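Local atomic coordinates of disulfide isomerase (Salmonella enterica subsp. enterica serovar Typhimurium, PDB entry 3L9U), a protein that probably introduces disulfide bonds into other proteins by passing on its own redox-active disulfide, as a DsbA-like oxidoreductase of the thioredoxin family. Residues P20-D23 with K24-I27; Y32-P35 with F36-K39. All blocks are in the same frame, centred on the assembly; numbering follows the deposited sequence.

Interaction 1. Residues P20-D23 with K24-I27; sequences PNAD and KTLI
The carbonyl oxygen of Ala-22 takes a short hydrogen bond from the hydroxyl of Thr-25, with OG1 2.6 Å from Ala-22 O. The donor comes in at a C=O...O angle of 132° and is tilted out of the carbonyl plane, so it sits beside the oxygen rather than in line with it. What brings it there is chi1 of Thr-25, 61°, which turns OG1 in toward the turn's own backbone; the methyl CG2 flanks the same oxygen, 3.5 Å from Ala-22 O. Ala-22 to Thr-25 form a type II beta turn, with Asp-23 and Lys-24 at its two central positions, and this turn feeds the chain into strand 25-30 of the thioredoxin-fold sheet. Lys-24 has the positive phi of 55° that such a turn needs at its third position. From there its side chain runs next to that of Asp-23, both pointing the same way. CB of Lys-24 starts against the peptide, 3.1 Å from Asp-23 C. CG then passes the carboxylate, 3.8 Å from Asp-23 OD2. After the bend at chi2, CD skirts the other oxygen, and NZ ends 4.5 Å from Asp-23 OD1, so the two charges lie too far apart for a salt bridge. The ammonium is instead hydrogen-bonded to Ala-198 O, which ties the turn to the end of the C-terminal helix 187-198. On the buried flank, CD1 of Ile-27 reaches back across the turn to the methyl of Ala-22, 3.8 Å from its CB, while Ile-27 also packs against Thr-59 and Phe-61 of the neighbouring strand 57-62.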
loop_
_atom_site.group_PDB
_atom_site.type_symbol
_atom_site.label_atom_id
_atom_site.label_comp_id
_atom_site.label_asym_id
_atom_site.label_seq_id
_atom_site.Cartn_x
_atom_site.Cartn_y
_atom_site.Cartn_z
ATOM N N PRO A 20 -4.479 0.372 -14.663
ATOM C CA PRO A 20 -5.753 -0.081 -15.226
ATOM C C PRO A 20 -6.680 -0.714 -14.186
ATOM O O PRO A 20 -6.224 -1.138 -13.122
ATOM C CB PRO A 20 -5.326 -1.114 -16.270
ATOM C CG PRO A 20 -3.995 -1.582 -15.842
ATOM C CD PRO A 20 -3.339 -0.465 -15.075
ATOM N N ASN A 21 -7.974 -0.754 -14.490
ATOM C CA ASN A 21 -8.929 -1.460 -13.642
ATOM C C ASN A 21 -8.871 -0.975 -12.201
ATOM O O ASN A 21 -8.885 -1.771 -11.253
ATOM C CB ASN A 21 -8.659 -2.964 -13.703
ATOM C CG ASN A 21 -8.629 -3.485 -15.128
ATOM O OD1 ASN A 21 -7.661 -4.119 -15.554
ATOM N ND2 ASN A 21 -9.687 -3.200 -15.883
ATOM N N ALA A 22 -8.814 0.342 -12.039
ATOM C CA ALA A 22 -8.641 0.931 -10.719
ATOM C C ALA A 22 -9.624 2.065 -10.462
ATOM O O ALA A 22 -9.353 2.955 -9.657
ATOM C CB ALA A 22 -7.223 1.418 -10.554
ATOM N N ASP A 23 -10.768 2.052 -11.140
ATOM C CA ASP A 23 -11.716 3.137 -10.908
ATOM C C ASP A 23 -12.253 3.074 -9.478
ATOM O O ASP A 23 -12.387 1.990 -8.893
ATOM C CB ASP A 23 -12.851 3.126 -11.931
ATOM C CG ASP A 23 -13.703 4.385 -11.878
ATOM O OD1 ASP A 23 -13.169 5.496 -11.628
ATOM O OD2 ASP A 23 -14.927 4.268 -12.101
ATOM N N LYS A 24 -12.534 4.250 -8.926
ATOM C CA LYS A 24 -13.042 4.403 -7.569
ATOM C C LYS A 24 -12.149 3.733 -6.536
ATOM O O LYS A 24 -12.625 3.039 -5.624
ATOM C CB LYS A 24 -14.490 3.921 -7.457
ATOM C CG LYS A 24 -15.451 4.671 -8.365
ATOM C CD LYS A 24 -15.377 6.171 -8.133
ATOM C CE LYS A 24 -16.618 6.867 -8.691
ATOM N NZ LYS A 24 -16.252 7.990 -9.579
ATOM N N THR A 25 -10.847 3.956 -6.680
ATOM C CA THR A 25 -9.879 3.493 -5.689
ATOM C C THR A 25 -8.989 4.627 -5.216
ATOM O O THR A 25 -8.730 5.587 -5.954
ATOM C CB THR A 25 -8.937 2.395 -6.233
ATOM O OG1 THR A 25 -8.183 2.896 -7.352
ATOM C CG2 THR A 25 -9.729 1.149 -6.644
ATOM N N LEU A 26 -8.535 4.502 -3.972
ATOM C CA LEU A 26 -7.384 5.243 -3.480
ATOM C C LEU A 26 -6.276 4.212 -3.346
ATOM O O LEU A 26 -6.263 3.414 -2.407
ATOM C CB LEU A 26 -7.672 5.899 -2.125
ATOM C CG LEU A 26 -6.483 6.597 -1.455
ATOM C CD1 LEU A 26 -5.914 7.693 -2.358
ATOM C CD2 LEU A 26 -6.886 7.155 -0.097
ATOM N N ILE A 27 -5.384 4.187 -4.325
ATOM C CA ILE A 27 -4.250 3.282 -4.290
ATOM C C ILE A 27 -3.118 3.959 -3.528
ATOM O O ILE A 27 -2.850 5.144 -3.727
ATOM C CB ILE A 27 -3.785 2.902 -5.718
ATOM C CG1 ILE A 27 -4.751 1.863 -6.310
ATOM C CG2 ILE A 27 -2.351 2.351 -5.689
ATOM C CD1 ILE A 27 -4.545 1.557 -7.802
#

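Interaction 2. Residues Y32-P35 with F36-K39; sequences YACP and FCYK
Cys-34 and Cys-37 are joined by the redox-active disulfide, SG to SG 2.0 Å, with a chi3 of 76°. Both cysteines were modelled in two conformers; in the one described here SG of Cys-34 extends anti to the backbone N, whereas chi1 of -62° folds SG of Cys-37 beside its own N, and the bridge closes across one helical turn. This is the tight side, where CB of Cys-37 also lies 3.3 Å from Cys-34 O and both cysteines touch Val-168. The CxxC motif sits at a helix start in thioredoxin fashion, Cys-34 being the N-cap of helix 35-43. Its carbonyl accepts a backbone hydrogen bond of the helix from Tyr-38, N to Cys-34 O 3.2 Å. One residue on, Lys-39 N makes the next such hydrogen bond, to Pro-35 O at 3.0 Å. CB of Tyr-38 rests 3.3 Å from Pro-35 O before the side chain leads away to Asp-111, to which its OH is hydrogen-bonded. Looser by contrast is the exposed side, where the Pro-35 ring, the Phe-36 ring and the Lys-39 chain turn outward, with CD of Lys-39 in plane at the edge of the Phe-36 ring.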
loop_
_atom_site.group_PDB
_atom_site.type_symbol
_atom_site.label_atom_id
_atom_site.label_comp_id
_atom_site.label_asym_id
_atom_site.label_seq_id
_atom_site.Cartn_x
_atom_site.Cartn_y
_atom_site.Cartn_z
ATOM N N TYR A 32 7.712 -1.638 2.415
ATOM C CA TYR A 32 8.100 -1.885 3.803
ATOM C C TYR A 32 9.382 -1.128 4.162
ATOM O O TYR A 32 9.581 -0.760 5.315
ATOM C CB TYR A 32 8.291 -3.384 4.068
ATOM C CG TYR A 32 9.609 -3.930 3.568
ATOM C CD1 TYR A 32 9.764 -4.325 2.247
ATOM C CD2 TYR A 32 10.706 -4.044 4.424
ATOM C CE1 TYR A 32 10.968 -4.818 1.787
ATOM C CE2 TYR A 32 11.916 -4.530 3.970
ATOM C CZ TYR A 32 12.039 -4.924 2.653
ATOM O OH TYR A 32 13.244 -5.405 2.190
ATOM N N ALA A 33 10.235 -0.886 3.165
ATOM C CA ALA A 33 11.568 -0.316 3.391
ATOM C C ALA A 33 11.607 1.206 3.265
ATOM O O ALA A 33 12.688 1.808 3.233
ATOM C CB ALA A 33 12.581 -0.951 2.425
ATOM N N CYS A 34 10.425 1.815 3.212
ATOM C CA CYS A 34 10.253 3.241 2.943
ATOM C C CYS A 34 9.888 4.004 4.235
ATOM O O CYS A 34 8.804 3.808 4.768
ATOM C CB CYS A 34 9.156 3.344 1.860
ATOM S SG CYS A 34 8.216 4.881 1.592
ATOM N N PRO A 35 10.778 4.881 4.734
ATOM C CA PRO A 35 10.507 5.568 6.006
ATOM C C PRO A 35 9.268 6.462 5.963
ATOM O O PRO A 35 8.508 6.500 6.928
ATOM C CB PRO A 35 11.760 6.421 6.228
ATOM C CG PRO A 35 12.797 5.832 5.356
ATOM C CD PRO A 35 12.099 5.225 4.185
ATOM N N PHE A 36 9.075 7.187 4.868
ATOM C CA PHE A 36 7.906 8.050 4.775
ATOM C C PHE A 36 6.618 7.237 4.639
ATOM O O PHE A 36 5.543 7.688 5.052
ATOM C CB PHE A 36 8.057 9.096 3.664
ATOM C CG PHE A 36 8.892 10.280 4.066
ATOM C CD1 PHE A 36 8.679 10.910 5.279
ATOM C CD2 PHE A 36 9.878 10.767 3.231
ATOM C CE1 PHE A 36 9.442 12.003 5.657
ATOM C CE2 PHE A 36 10.641 11.862 3.595
ATOM C CZ PHE A 36 10.422 12.479 4.812
ATOM N N CYS A 37 6.708 6.036 4.075
ATOM C CA CYS A 37 5.545 5.159 4.017
ATOM C C CYS A 37 5.100 4.817 5.433
ATOM O O CYS A 37 3.919 4.875 5.751
ATOM C CB CYS A 37 5.859 3.888 3.225
ATOM S SG CYS A 37 6.296 4.218 1.499
ATOM N N TYR A 38 6.069 4.472 6.282
ATOM C CA TYR A 38 5.815 4.186 7.690
ATOM C C TYR A 38 5.170 5.412 8.358
ATOM O O TYR A 38 4.121 5.304 9.004
ATOM C CB TYR A 38 7.147 3.852 8.370
ATOM C CG TYR A 38 7.088 3.353 9.804
ATOM C CD1 TYR A 38 5.898 2.900 10.376
ATOM C CD2 TYR A 38 8.244 3.313 10.581
ATOM C CE1 TYR A 38 5.871 2.433 11.694
ATOM C CE2 TYR A 38 8.222 2.846 11.885
ATOM C CZ TYR A 38 7.042 2.396 12.430
ATOM O OH TYR A 38 7.035 1.928 13.723
ATOM N N LYS A 39 5.795 6.578 8.195
ATOM C CA LYS A 39 5.278 7.816 8.775
ATOM C C LYS A 39 3.823 8.074 8.381
ATOM O O LYS A 39 2.959 8.354 9.228
ATOM C CB LYS A 39 6.152 8.992 8.325
ATOM C CG LYS A 39 5.820 10.319 8.984
ATOM C CD LYS A 39 6.630 11.458 8.364
ATOM C CE LYS A 39 6.369 12.785 9.072
ATOM N NZ LYS A 39 6.849 12.791 10.488
#

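From the N terminus, the chain leaves strand 12-14 and reaches interaction 1, whose turn ends the loop and starts strand 25-30. That strand, flanked in the sheet by 170-173 and 57-62, carries the chain across the molecule to interaction 2, where the short loop after it gives way to helix 35-43. The two contacts follow in series, neither nested nor crossing. Their centres are 22 Å apart on opposite sides of the chain's centre, and their nearest atoms stay about 11 Å from each other. Interaction 1 thus marks the entry to the strand near helix 187-198, and interaction 2 the redox end beside helix 97-111.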